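Local coordinates for uncharacterized protein (Bacteroides eggerthii DSM 20697, PDB 4ECO) that is of unknown function but is built from leucine-rich repeats and probably takes part in protein binding, at residues 47-51 with 116-122; 123-129 with 209-213; 190-196 with 214-218. All coordinates share one frame; numbering follows the deposited sequence.

How the contacts relate
Contact 2 is the buried one: apolar side chains of 123-129 meet strand 210-214 without a polar bond between the segments. Contacts 1 and 3 are only partly buried and polar in character, and both reach the sodium ion, contact 1 through E117 and contact 3 through S192. They differ in grip: contact 1 is van der Waals packing of amide and guanidinium groups, whereas contact 3 has defined hydrogen bonds from S192 and N193. Residues 209-213 in contact 2 run directly into 214-218 in contact 3, and 116-122 runs into 123-129, so contact 2 is continuous in the chain with both others. Contacts 1 and 3 also meet directly, E117 with S192 and K118 with Q190.

Contact 1 (47-51 with 116-122); sequences WSQQG and GEKVNER. With NA (sodium ion), chain C.
Q50 sets its CG between the backbone N and the carbonyl carbon (chi1 55°) and then runs extended, which carries its amide across to the turn around E117 and N120. R122 comes from the other segment with its chain bent at chi3 (-40°), and that bend brings NH1 up against the amide of Q49. The Q49 amide and the guanidinium sit at an intermediate tilt, 44° between planes, with Q49 CD 3.3 Å from R122 NH1. This is packing without a hydrogen bond; the nearer end of the amide, Q49 NE2, is a donor like NH1 and has a weak bond to E89 O instead. At the other amide, Q50 OE1 stands 3.5 Å from E117 O, while Q50 NE2 lies 3.5 Å from N120 CA. The side chains of Q50 and N120 run antiparallel alongside one another, their amide planes steeply inclined, and N120 OD1 comes within 3.5 Å of G51 C. The receiving turn is held by G116 O, which accepts from both V119 N and E121 N, the latter at 2.9 Å. In the fold, 116-122 leads away from strand 109-111, one of the parallel strands of the leucine-rich repeat solenoid, and 47-51 belongs to the long loop between helix 27-41 and strand 75-77, so the contact lays one loop against another. Deeper in, E117 turns from Q50 to the metal: its OE2 binds the sodium ion at 2.8 Å and also accepts a hydrogen bond from G90 N, while OE1 accepts one from S114 N. S192 O is the other protein ligand of the ion. The carboxylate is thus fixed by backbone donors on both oxygens, and the OE1 atom of Q50 lies 4.0 Å from E117 CB, alongside the aliphatic part of that side chain.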
ATOM      1  N   TRP A  47      18.582  28.396   6.955  1.00 48.87           N
ATOM      2  CA  TRP A  47      17.396  27.649   6.545  1.00 47.26           C
ATOM      3  C   TRP A  47      16.910  28.093   5.174  1.00 55.24           C
ATOM      4  O   TRP A  47      16.958  29.296   4.873  1.00 55.18           O
ATOM      5  CB  TRP A  47      16.256  27.893   7.551  1.00 44.62           C
ATOM      6  CG  TRP A  47      16.344  27.204   8.873  1.00 44.37           C
ATOM      7  CD1 TRP A  47      17.387  26.479   9.366  1.00 47.34           C
ATOM      8  CD2 TRP A  47      15.337  27.204   9.891  1.00 43.63           C
ATOM      9  NE1 TRP A  47      17.088  26.020  10.629  1.00 46.81           N
ATOM     10  CE2 TRP A  47      15.835  26.450  10.976  1.00 47.25           C
ATOM     11  CE3 TRP A  47      14.052  27.771   9.992  1.00 44.58           C
ATOM     12  CZ2 TRP A  47      15.109  26.262  12.156  1.00 46.09           C
ATOM     13  CZ3 TRP A  47      13.319  27.555  11.146  1.00 45.89           C
ATOM     14  CH2 TRP A  47      13.858  26.832  12.221  1.00 46.52           C
ATOM     15  N   SER A  48      16.410  27.157   4.352  1.00 54.51           N
ATOM     16  CA  SER A  48      15.818  27.506   3.058  1.00 56.94           C
ATOM     17  C   SER A  48      14.792  26.448   2.737  1.00 66.40           C
ATOM     18  O   SER A  48      15.170  25.293   2.531  1.00 65.50           O
ATOM     19  CB  SER A  48      16.872  27.660   1.957  1.00 60.33           C
ATOM     20  OG  SER A  48      16.367  28.414   0.863  1.00 68.44           O
ATOM     21  N   GLN A  49      13.485  26.820   2.747  1.00 68.05           N
ATOM     22  CA  GLN A  49      12.364  25.882   2.564  1.00 69.31           C
ATOM     23  C   GLN A  49      12.229  25.335   1.112  1.00 79.50           C
ATOM     24  O   GLN A  49      12.570  26.020   0.130  1.00 79.10           O
ATOM     25  CB  GLN A  49      11.030  26.500   3.009  1.00 70.25           C
ATOM     26  CG  GLN A  49       9.944  25.449   3.287  1.00 73.57           C
ATOM     27  CD  GLN A  49       9.175  25.680   4.562  1.00 89.95           C
ATOM     28  OE1 GLN A  49       8.497  26.710   4.764  1.00 84.23           O
ATOM     29  NE2 GLN A  49       9.227  24.688   5.432  1.00 77.53           N
ATOM     30  N   GLN A  50      11.704  24.062   1.030  1.00 80.49           N
ATOM     31  CA  GLN A  50      11.439  23.253  -0.176  1.00 81.35           C
ATOM     32  C   GLN A  50      10.104  23.746  -0.927  1.00 86.82           C
ATOM     33  O   GLN A  50      10.226  24.493  -1.905  1.00 86.85           O
ATOM     34  CB  GLN A  50      11.410  21.716   0.151  1.00 81.92           C
ATOM     35  CG  GLN A  50      10.436  21.234   1.262  1.00 96.60           C
ATOM     36  CD  GLN A  50      10.321  19.713   1.444  1.00106.13           C
ATOM     37  OE1 GLN A  50      11.305  18.969   1.623  1.00 88.04           O
ATOM     38  NE2 GLN A  50       9.088  19.227   1.504  1.00104.13           N
ATOM     39  N   GLY A  51       8.902  23.343  -0.471  1.00 83.12           N
ATOM     40  CA  GLY A  51       7.627  23.718  -1.086  1.00 97.92           C
ATOM     41  C   GLY A  51       6.528  22.695  -0.890  1.00106.02           C
ATOM     42  O   GLY A  51       6.415  22.097   0.183  1.00 67.84           O
ATOM     43  N   GLY A 116       6.966  13.200   4.707  1.00 40.75           N
ATOM     44  CA  GLY A 116       6.515  14.194   3.742  1.00 39.78           C
ATOM     45  C   GLY A 116       7.662  14.842   2.986  1.00 46.13           C
ATOM     46  O   GLY A 116       7.555  15.102   1.786  1.00 48.25           O
ATOM     47  N   GLU A 117       8.788  15.062   3.665  1.00 41.96           N
ATOM     48  CA  GLU A 117       9.986  15.689   3.092  1.00 41.10           C
ATOM     49  C   GLU A 117      10.569  14.883   1.918  1.00 48.86           C
ATOM     50  O   GLU A 117      11.101  15.490   0.979  1.00 51.19           O
ATOM     51  CB  GLU A 117      11.040  15.879   4.172  1.00 41.60           C
ATOM     52  CG  GLU A 117      10.655  16.952   5.180  1.00 38.48           C
ATOM     53  CD  GLU A 117      11.622  17.095   6.336  1.00 55.67           C
ATOM     54  OE1 GLU A 117      11.972  16.049   6.936  1.00 38.80           O
ATOM     55  OE2 GLU A 117      12.021  18.246   6.647  1.00 39.17           O
ATOM     56  N   LYS A 118      10.403  13.542   1.931  1.00 44.64           N
ATOM     57  CA  LYS A 118      10.870  12.669   0.854  1.00 43.47           C
ATOM     58  C   LYS A 118       9.964  12.776  -0.378  1.00 44.75           C
ATOM     59  O   LYS A 118      10.413  12.423  -1.469  1.00 44.33           O
ATOM     60  CB  LYS A 118      10.969  11.184   1.316  1.00 45.99           C
ATOM     61  CG  LYS A 118      12.177  10.824   2.221  1.00 56.98           C
ATOM     62  CD  LYS A 118      13.573  11.146   1.620  1.00 61.46           C
ATOM     63  CE  LYS A 118      14.238  12.263   2.394  1.00 63.46           C
ATOM     64  NZ  LYS A 118      15.326  12.940   1.654  1.00 65.20           N
ATOM     65  N   VAL A 119       8.703  13.247  -0.213  1.00 40.42           N
ATOM     66  CA  VAL A 119       7.728  13.375  -1.330  1.00 39.60           C
ATOM     67  C   VAL A 119       7.297  14.851  -1.526  1.00 45.16           C
ATOM     68  O   VAL A 119       6.245  15.113  -2.112  1.00 43.77           O
ATOM     69  CB  VAL A 119       6.474  12.446  -1.198  1.00 41.50           C
ATOM     70  CG1 VAL A 119       6.863  10.980  -1.327  1.00 41.26           C
ATOM     71  CG2 VAL A 119       5.705  12.690   0.095  1.00 40.82           C
ATOM     72  N   ASN A 120       8.124  15.800  -1.050  1.00 45.79           N
ATOM     73  CA  ASN A 120       7.914  17.249  -1.171  1.00 47.41           C
ATOM     74  C   ASN A 120       6.470  17.658  -0.724  1.00 53.95           C
ATOM     75  O   ASN A 120       5.728  18.325  -1.460  1.00 54.39           O
ATOM     76  CB  ASN A 120       8.205  17.721  -2.620  1.00 45.93           C
ATOM     77  CG  ASN A 120       8.226  19.213  -2.818  1.00 79.09           C
ATOM     78  OD1 ASN A 120       8.501  20.016  -1.902  1.00 71.11           O
ATOM     79  ND2 ASN A 120       7.921  19.613  -4.036  1.00 78.72           N
ATOM     80  N   GLU A 121       6.085  17.242   0.496  1.00 49.95           N
ATOM     81  CA  GLU A 121       4.785  17.551   1.096  1.00 48.54           C
ATOM     82  C   GLU A 121       4.930  17.987   2.521  1.00 54.53           C
ATOM     83  O   GLU A 121       5.685  17.365   3.270  1.00 55.88           O
ATOM     84  CB  GLU A 121       3.861  16.336   1.051  1.00 49.11           C
ATOM     85  CG  GLU A 121       3.286  16.016  -0.315  1.00 55.40           C
ATOM     86  CD  GLU A 121       2.228  14.936  -0.279  1.00 71.43           C
ATOM     87  OE1 GLU A 121       1.218  15.110   0.448  1.00 74.76           O
ATOM     88  OE2 GLU A 121       2.403  13.919  -0.989  1.00 55.47           O
ATOM     89  N   ARG A 122       4.193  19.025   2.930  1.00 51.67           N
ATOM     90  CA  ARG A 122       4.213  19.428   4.337  1.00 51.07           C
ATOM     91  C   ARG A 122       3.103  18.663   5.029  1.00 51.76           C
ATOM     92  O   ARG A 122       1.939  18.793   4.625  1.00 51.76           O
ATOM     93  CB  ARG A 122       4.060  20.943   4.495  1.00 53.91           C
ATOM     94  CG  ARG A 122       5.134  21.566   5.384  1.00 72.81           C
ATOM     95  CD  ARG A 122       4.914  23.048   5.680  1.00 89.56           C
ATOM     96  NE  ARG A 122       4.439  23.821   4.525  1.00 99.31           N
ATOM     97  CZ  ARG A 122       5.201  24.263   3.525  1.00114.87           C
ATOM     98  NH1 ARG A 122       6.498  23.979   3.490  1.00 98.75           N
ATOM     99  NH2 ARG A 122       4.664  24.955   2.532  1.00108.42           N
TER
HETATM  100 NA    NA C1001      14.271  19.533   5.534  1.00 42.76          NA

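Contact 2 (123-129 with 209-213); sequences LFGPKGI and RQFYM
F124 drives the edge of its ring into a face of Y212, a T-shaped pair with centroids 5.1 Å apart and planes at 75°. The leading atoms are CE1 and CZ of F124, with CZ 3.5 Å from Y212 CD1, so the touch falls toward the CG end of the tyrosine. Both rings have CG anti to the carbonyl carbon (chi1 -72° for F124), a setting that carries the F124 ring to the strand. Farther along the tyrosine, L123 and I129 each cross its side chain at about a right angle: L123 CD1 is 4.1 Å from Y212 CE2, and I129 CD1 is 4.0 Å from Y212 CZ. I129 works on two more surfaces, its CG2 lying over a face of the F124 ring and 3.6 Å from Q210 OE1. An alanine in place of Y212 is likely to leave the edge of F124 without its aromatic face and open a gap beside L123 and I129. Strand 210-214 offers Q210 and Y212 to the loop, whose shape is kept by I129 N bonding to L123 O at 2.7 Å. F124 also packs on V109 and A111 of the neighbouring parallel strand. Joined by apolar and aromatic surfaces and the flank of one glutamine, with no polar bond between the segments, this part of the interior probably depends on shape and burial for its cohesion.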
ATOM      1  N   LEU A 123       3.441  17.793   5.994  1.00 44.40           N
ATOM      2  CA  LEU A 123       2.381  17.022   6.651  1.00 42.50           C
ATOM      3  C   LEU A 123       1.733  17.835   7.760  1.00 44.33           C
ATOM      4  O   LEU A 123       0.565  17.624   8.076  1.00 44.14           O
ATOM      5  CB  LEU A 123       2.899  15.691   7.204  1.00 41.94           C
ATOM      6  CG  LEU A 123       3.689  14.806   6.259  1.00 44.31           C
ATOM      7  CD1 LEU A 123       4.152  13.580   6.975  1.00 44.26           C
ATOM      8  CD2 LEU A 123       2.883  14.428   5.061  1.00 44.22           C
ATOM      9  N   PHE A 124       2.488  18.784   8.320  1.00 40.13           N
ATOM     10  CA  PHE A 124       2.038  19.687   9.376  1.00 40.44           C
ATOM     11  C   PHE A 124       1.730  21.046   8.788  1.00 48.38           C
ATOM     12  O   PHE A 124       2.563  21.631   8.082  1.00 50.22           O
ATOM     13  CB  PHE A 124       3.094  19.804  10.484  1.00 41.15           C
ATOM     14  CG  PHE A 124       3.265  18.596  11.367  1.00 41.23           C
ATOM     15  CD1 PHE A 124       3.634  17.372  10.834  1.00 42.28           C
ATOM     16  CD2 PHE A 124       3.162  18.705  12.740  1.00 44.97           C
ATOM     17  CE1 PHE A 124       3.803  16.263  11.651  1.00 43.44           C
ATOM     18  CE2 PHE A 124       3.367  17.596  13.563  1.00 47.74           C
ATOM     19  CZ  PHE A 124       3.682  16.385  13.012  1.00 44.06           C
ATOM     20  N   GLY A 125       0.540  21.531   9.090  1.00 45.32           N
ATOM     21  CA  GLY A 125       0.033  22.806   8.608  1.00 46.24           C
ATOM     22  C   GLY A 125      -1.467  22.897   8.777  1.00 52.17           C
ATOM     23  O   GLY A 125      -2.096  21.937   9.229  1.00 52.75           O
ATOM     24  N   PRO A 126      -2.084  24.028   8.401  1.00 49.16           N
ATOM     25  CA  PRO A 126      -3.549  24.173   8.578  1.00 49.52           C
ATOM     26  C   PRO A 126      -4.405  23.164   7.785  1.00 54.39           C
ATOM     27  O   PRO A 126      -5.543  22.925   8.173  1.00 55.88           O
ATOM     28  CB  PRO A 126      -3.813  25.591   8.072  1.00 51.11           C
ATOM     29  CG  PRO A 126      -2.505  26.300   8.219  1.00 54.44           C
ATOM     30  CD  PRO A 126      -1.483  25.269   7.878  1.00 49.29           C
ATOM     31  N   LYS A 127      -3.876  22.577   6.693  1.00 50.30           N
ATOM     32  CA  LYS A 127      -4.598  21.583   5.872  1.00 48.87           C
ATOM     33  C   LYS A 127      -4.135  20.154   6.211  1.00 51.41           C
ATOM     34  O   LYS A 127      -4.719  19.180   5.711  1.00 51.12           O
ATOM     35  CB  LYS A 127      -4.422  21.847   4.360  1.00 50.60           C
ATOM     36  CG  LYS A 127      -4.888  23.216   3.834  1.00 76.76           C
ATOM     37  CD  LYS A 127      -6.404  23.439   3.923  1.00 93.99           C
ATOM     38  CE  LYS A 127      -6.852  24.703   3.195  1.00104.65           C
ATOM     39  NZ  LYS A 127      -6.806  24.576   1.703  1.00109.07           N
ATOM     40  N   GLY A 128      -3.115  20.053   7.077  1.00 45.53           N
ATOM     41  CA  GLY A 128      -2.555  18.787   7.529  1.00 43.70           C
ATOM     42  C   GLY A 128      -2.661  18.602   9.029  1.00 45.52           C
ATOM     43  O   GLY A 128      -3.722  18.841   9.621  1.00 46.35           O
ATOM     44  N   ILE A 129      -1.557  18.148   9.646  1.00 38.52           N
ATOM     45  CA  ILE A 129      -1.474  17.928  11.084  1.00 37.52           C
ATOM     46  C   ILE A 129      -1.387  19.323  11.723  1.00 45.70           C
ATOM     47  O   ILE A 129      -0.432  20.084  11.513  1.00 45.53           O
ATOM     48  CB  ILE A 129      -0.323  16.961  11.478  1.00 37.96           C
ATOM     49  CG1 ILE A 129      -0.608  15.549  10.964  1.00 36.82           C
ATOM     50  CG2 ILE A 129      -0.142  16.908  12.974  1.00 37.68           C
ATOM     51  CD1 ILE A 129       0.643  14.703  10.653  1.00 32.85           C
ATOM     52  N   ARG A 209       0.324  16.064  21.139  1.00 43.57           N
ATOM     53  CA  ARG A 209      -0.529  15.050  20.517  1.00 42.81           C
ATOM     54  C   ARG A 209       0.211  14.297  19.414  1.00 46.58           C
ATOM     55  O   ARG A 209       0.098  13.072  19.318  1.00 46.48           O
ATOM     56  CB  ARG A 209      -1.772  15.709  19.934  1.00 40.75           C
ATOM     57  CG  ARG A 209      -2.556  16.506  20.932  1.00 41.62           C
ATOM     58  CD  ARG A 209      -3.778  17.033  20.246  1.00 47.45           C
ATOM     59  NE  ARG A 209      -4.564  17.908  21.110  1.00 54.87           N
ATOM     60  CZ  ARG A 209      -5.485  17.483  21.960  1.00 60.68           C
ATOM     61  NH1 ARG A 209      -5.738  16.187  22.082  1.00 49.63           N
ATOM     62  NH2 ARG A 209      -6.156  18.350  22.705  1.00 44.65           N
ATOM     63  N   GLN A 210       1.001  15.030  18.594  1.00 42.56           N
ATOM     64  CA  GLN A 210       1.769  14.442  17.485  1.00 40.86           C
ATOM     65  C   GLN A 210       3.256  14.850  17.562  1.00 45.59           C
ATOM     66  O   GLN A 210       3.577  16.044  17.671  1.00 44.74           O
ATOM     67  CB  GLN A 210       1.177  14.849  16.125  1.00 40.79           C
ATOM     68  CG  GLN A 210      -0.343  14.689  16.040  1.00 40.88           C
ATOM     69  CD  GLN A 210      -0.794  13.859  14.882  1.00 55.06           C
ATOM     70  OE1 GLN A 210      -0.009  13.472  14.005  1.00 40.29           O
ATOM     71  NE2 GLN A 210      -2.085  13.560  14.861  1.00 55.51           N
ATOM     72  N   PHE A 211       4.158  13.843  17.530  1.00 41.44           N
ATOM     73  CA  PHE A 211       5.594  14.085  17.546  1.00 40.44           C
ATOM     74  C   PHE A 211       6.229  13.328  16.386  1.00 42.83           C
ATOM     75  O   PHE A 211       6.296  12.107  16.405  1.00 43.98           O
ATOM     76  CB  PHE A 211       6.204  13.705  18.904  1.00 43.03           C
ATOM     77  CG  PHE A 211       7.664  14.037  19.117  1.00 44.57           C
ATOM     78  CD1 PHE A 211       8.298  15.013  18.353  1.00 46.46           C
ATOM     79  CD2 PHE A 211       8.397  13.407  20.116  1.00 48.31           C
ATOM     80  CE1 PHE A 211       9.653  15.305  18.545  1.00 47.88           C
ATOM     81  CE2 PHE A 211       9.748  13.714  20.316  1.00 50.82           C
ATOM     82  CZ  PHE A 211      10.362  14.677  19.540  1.00 47.58           C
ATOM     83  N   TYR A 212       6.672  14.065  15.361  1.00 38.43           N
ATOM     84  CA  TYR A 212       7.284  13.519  14.144  1.00 36.91           C
ATOM     85  C   TYR A 212       8.729  13.929  13.993  1.00 40.71           C
ATOM     86  O   TYR A 212       9.107  15.070  14.297  1.00 42.93           O
ATOM     87  CB  TYR A 212       6.515  14.002  12.898  1.00 37.41           C
ATOM     88  CG  TYR A 212       5.315  13.169  12.488  1.00 39.57           C
ATOM     89  CD1 TYR A 212       4.260  12.948  13.367  1.00 41.72           C
ATOM     90  CD2 TYR A 212       5.172  12.717  11.178  1.00 40.11           C
ATOM     91  CE1 TYR A 212       3.140  12.205  12.983  1.00 42.62           C
ATOM     92  CE2 TYR A 212       4.056  11.982  10.779  1.00 40.57           C
ATOM     93  CZ  TYR A 212       3.042  11.727  11.685  1.00 45.18           C
ATOM     94  OH  TYR A 212       1.934  11.013  11.295  1.00 41.53           O
HETATM   95  N   MSE A 213       9.537  12.999  13.517  1.00 34.45           N
HETATM   96  CA  MSE A 213      10.920  13.260  13.170  1.00 32.94           C
HETATM   97  C   MSE A 213      11.311  12.310  12.070  1.00 38.40           C
HETATM   98  O   MSE A 213      10.765  11.199  11.969  1.00 37.38           O
HETATM   99  CB  MSE A 213      11.898  13.226  14.365  1.00 34.82           C
HETATM  100  CG  MSE A 213      12.154  11.869  15.006  1.00 39.99           C
HETATM  101 SE   MSE A 213      12.609  12.155  16.914  0.75 45.85          SE
HETATM  102  CE  MSE A 213      10.797  11.754  17.605  1.00 41.95           C
TER

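Contact 3 (190-196 with 214-218). With NA (sodium ion), chain C.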
ATOM      1  N   GLN A 190      18.881   9.253   3.009  1.00 46.29           N
ATOM      2  CA  GLN A 190      19.028  10.598   2.459  1.00 45.53           C
ATOM      3  C   GLN A 190      18.435  11.548   3.467  1.00 46.08           C
ATOM      4  O   GLN A 190      17.238  11.481   3.776  1.00 46.08           O
ATOM      5  CB  GLN A 190      18.342  10.690   1.083  1.00 46.68           C
ATOM      6  CG  GLN A 190      18.459  12.020   0.360  1.00 58.15           C
ATOM      7  CD  GLN A 190      17.646  11.978  -0.899  1.00 73.68           C
ATOM      8  OE1 GLN A 190      16.475  12.376  -0.924  1.00 64.01           O
ATOM      9  NE2 GLN A 190      18.229  11.411  -1.947  1.00 75.78           N
ATOM     10  N   LEU A 191      19.301  12.373   4.027  1.00 39.52           N
ATOM     11  CA  LEU A 191      18.950  13.326   5.062  1.00 38.37           C
ATOM     12  C   LEU A 191      18.232  14.555   4.500  1.00 44.42           C
ATOM     13  O   LEU A 191      18.550  15.005   3.391  1.00 45.21           O
ATOM     14  CB  LEU A 191      20.219  13.760   5.826  1.00 37.37           C
ATOM     15  CG  LEU A 191      21.072  12.630   6.451  1.00 39.32           C
ATOM     16  CD1 LEU A 191      22.313  13.193   7.107  1.00 38.73           C
ATOM     17  CD2 LEU A 191      20.276  11.794   7.476  1.00 37.40           C
ATOM     18  N   SER A 192      17.256  15.088   5.278  1.00 40.03           N
ATOM     19  CA  SER A 192      16.482  16.306   4.975  1.00 38.67           C
ATOM     20  C   SER A 192      16.921  17.441   5.905  1.00 44.26           C
ATOM     21  O   SER A 192      16.538  18.607   5.728  1.00 45.70           O
ATOM     22  CB  SER A 192      14.986  16.048   5.135  1.00 40.07           C
ATOM     23  OG  SER A 192      14.629  15.964   6.509  1.00 43.92           O
ATOM     24  N   ASN A 193      17.712  17.080   6.918  1.00 40.48           N
ATOM     25  CA  ASN A 193      18.216  17.979   7.951  1.00 40.74           C
ATOM     26  C   ASN A 193      19.468  17.387   8.610  1.00 45.02           C
ATOM     27  O   ASN A 193      19.790  16.211   8.402  1.00 43.78           O
ATOM     28  CB  ASN A 193      17.117  18.209   9.011  1.00 38.42           C
ATOM     29  CG  ASN A 193      16.698  16.920   9.689  1.00 50.68           C
ATOM     30  OD1 ASN A 193      17.413  16.366  10.522  1.00 38.65           O
ATOM     31  ND2 ASN A 193      15.568  16.375   9.288  1.00 46.10           N
ATOM     32  N   ASN A 194      20.113  18.187   9.476  1.00 41.58           N
ATOM     33  CA  ASN A 194      21.268  17.755  10.230  1.00 41.10           C
ATOM     34  C   ASN A 194      21.004  17.934  11.752  1.00 43.73           C
ATOM     35  O   ASN A 194      21.842  18.480  12.471  1.00 43.40           O
ATOM     36  CB  ASN A 194      22.516  18.483   9.768  1.00 40.89           C
ATOM     37  CG  ASN A 194      23.762  17.716  10.099  1.00 73.62           C
ATOM     38  OD1 ASN A 194      24.122  16.740   9.419  1.00 67.21           O
ATOM     39  ND2 ASN A 194      24.411  18.109  11.187  1.00 70.31           N
ATOM     40  N   ILE A 195      19.820  17.468  12.229  1.00 38.84           N
ATOM     41  CA  ILE A 195      19.479  17.494  13.648  1.00 39.32           C
ATOM     42  C   ILE A 195      20.282  16.349  14.290  1.00 44.14           C
ATOM     43  O   ILE A 195      20.070  15.193  13.948  1.00 42.73           O
ATOM     44  CB  ILE A 195      17.944  17.393  13.921  1.00 42.43           C
ATOM     45  CG1 ILE A 195      17.061  18.381  13.114  1.00 42.46           C
ATOM     46  CG2 ILE A 195      17.615  17.394  15.412  1.00 43.11           C
ATOM     47  CD1 ILE A 195      17.318  19.765  13.325  1.00 52.29           C
ATOM     48  N   THR A 196      21.225  16.670  15.184  1.00 42.02           N
ATOM     49  CA  THR A 196      22.108  15.674  15.792  1.00 41.94           C
ATOM     50  C   THR A 196      21.727  15.349  17.234  1.00 46.08           C
ATOM     51  O   THR A 196      22.258  14.398  17.803  1.00 47.38           O
ATOM     52  CB  THR A 196      23.559  16.179  15.733  1.00 51.08           C
ATOM     53  OG1 THR A 196      23.648  17.473  16.351  1.00 58.12           O
ATOM     54  CG2 THR A 196      24.089  16.247  14.303  1.00 48.77           C
ATOM     55  N   GLY A 214      12.204  12.784  11.211  1.00 35.61           N
ATOM     56  CA  GLY A 214      12.680  11.970  10.108  1.00 35.02           C
ATOM     57  C   GLY A 214      13.785  12.585   9.301  1.00 40.46           C
ATOM     58  O   GLY A 214      13.952  13.807   9.290  1.00 42.90           O
ATOM     59  N   ASN A 215      14.554  11.720   8.627  1.00 35.93           N
ATOM     60  CA  ASN A 215      15.662  12.004   7.701  1.00 34.24           C
ATOM     61  C   ASN A 215      16.787  12.774   8.428  1.00 35.42           C
ATOM     62  O   ASN A 215      17.446  13.624   7.840  1.00 33.75           O
ATOM     63  CB  ASN A 215      15.135  12.744   6.473  1.00 30.86           C
ATOM     64  CG  ASN A 215      13.818  12.190   5.978  1.00 43.21           C
ATOM     65  OD1 ASN A 215      13.744  11.080   5.465  1.00 41.28           O
ATOM     66  ND2 ASN A 215      12.731  12.898   6.229  1.00 35.57           N
ATOM     67  N   SER A 216      17.018  12.403   9.706  1.00 33.06           N
ATOM     68  CA  SER A 216      17.982  13.008  10.626  1.00 34.40           C
ATOM     69  C   SER A 216      19.171  12.115  10.873  1.00 40.80           C
ATOM     70  O   SER A 216      19.014  10.894  10.920  1.00 41.85           O
ATOM     71  CB  SER A 216      17.316  13.325  11.965  1.00 38.24           C
ATOM     72  OG  SER A 216      16.529  14.507  11.928  1.00 42.96           O
ATOM     73  N   PRO A 217      20.364  12.695  11.097  1.00 39.23           N
ATOM     74  CA  PRO A 217      21.552  11.853  11.304  1.00 39.93           C
ATOM     75  C   PRO A 217      21.817  11.487  12.762  1.00 44.66           C
ATOM     76  O   PRO A 217      22.867  10.888  13.046  1.00 44.19           O
ATOM     77  CB  PRO A 217      22.685  12.731  10.782  1.00 41.73           C
ATOM     78  CG  PRO A 217      22.216  14.123  10.984  1.00 45.88           C
ATOM     79  CD  PRO A 217      20.726  14.129  11.043  1.00 41.10           C
ATOM     80  N   PHE A 218      20.891  11.836  13.686  1.00 40.38           N
ATOM     81  CA  PHE A 218      21.126  11.574  15.108  1.00 40.95           C
ATOM     82  C   PHE A 218      21.122  10.071  15.428  1.00 45.94           C
ATOM     83  O   PHE A 218      20.625   9.256  14.650  1.00 45.01           O
ATOM     84  CB  PHE A 218      20.119  12.311  16.020  1.00 41.69           C
ATOM     85  CG  PHE A 218      18.660  12.316  15.617  1.00 41.08           C
ATOM     86  CD1 PHE A 218      18.037  11.153  15.158  1.00 41.17           C
ATOM     87  CD2 PHE A 218      17.877  13.451  15.803  1.00 42.00           C
ATOM     88  CE1 PHE A 218      16.676  11.146  14.843  1.00 40.88           C
ATOM     89  CE2 PHE A 218      16.516  13.438  15.474  1.00 43.80           C
ATOM     90  CZ  PHE A 218      15.921  12.282  15.002  1.00 39.99           C
TER
HETATM   91 NA    NA C1001      14.271  19.533   5.534  1.00 42.76          NA
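N193 and S192 make the polar bonds to 214-218. S192 N donates to N215 O at 3.0 Å, in the carbonyl plane and on a lone pair, with 156° at the hydrogen. The N193 amide uses both ends: ND2 gives a bond to G214 O, also 3.0 Å, and OD1 accepts from S216 OG, although the modelled 2.5 Å is too short to be trusted as a length at this resolution. The same OD1 takes I195 N at 3.1 Å in a nearly straight bond (168°), which closes an Asx turn just where strand 194-198 begins. What puts the amide there is chi1 of N193, 61°, with CG tucked between the backbone N and the carbonyl carbon. Beside it, N215 presents CB to S192 OG, while its own amide is engaged elsewhere, OD1 with N258 ND2 and ND2 with S114 O; passing from N215 to N258, just past strand 253-257, fits the asparagine rows of leucine-rich repeats. S192 O binds the sodium ion at 2.5 Å, together with E117. Around this polar centre comes the packing. L191 crosses P217 obliquely, CD1 to CB 3.7 Å, and the proline ring lies with CD close to I195 O. I195 and F218 run side by side in the same direction, CG2 to CD2 4.0 Å, and S216 CB sits over the centre of the F218 ring. With both ends of its amide engaged, N193 is unlikely to turn freely; it ties the loop after strand 210-214 to the start of strand 194-198, and the bond from S192 N to N215 O probably helps to steady S192, whose carbonyl binds the sodium ion.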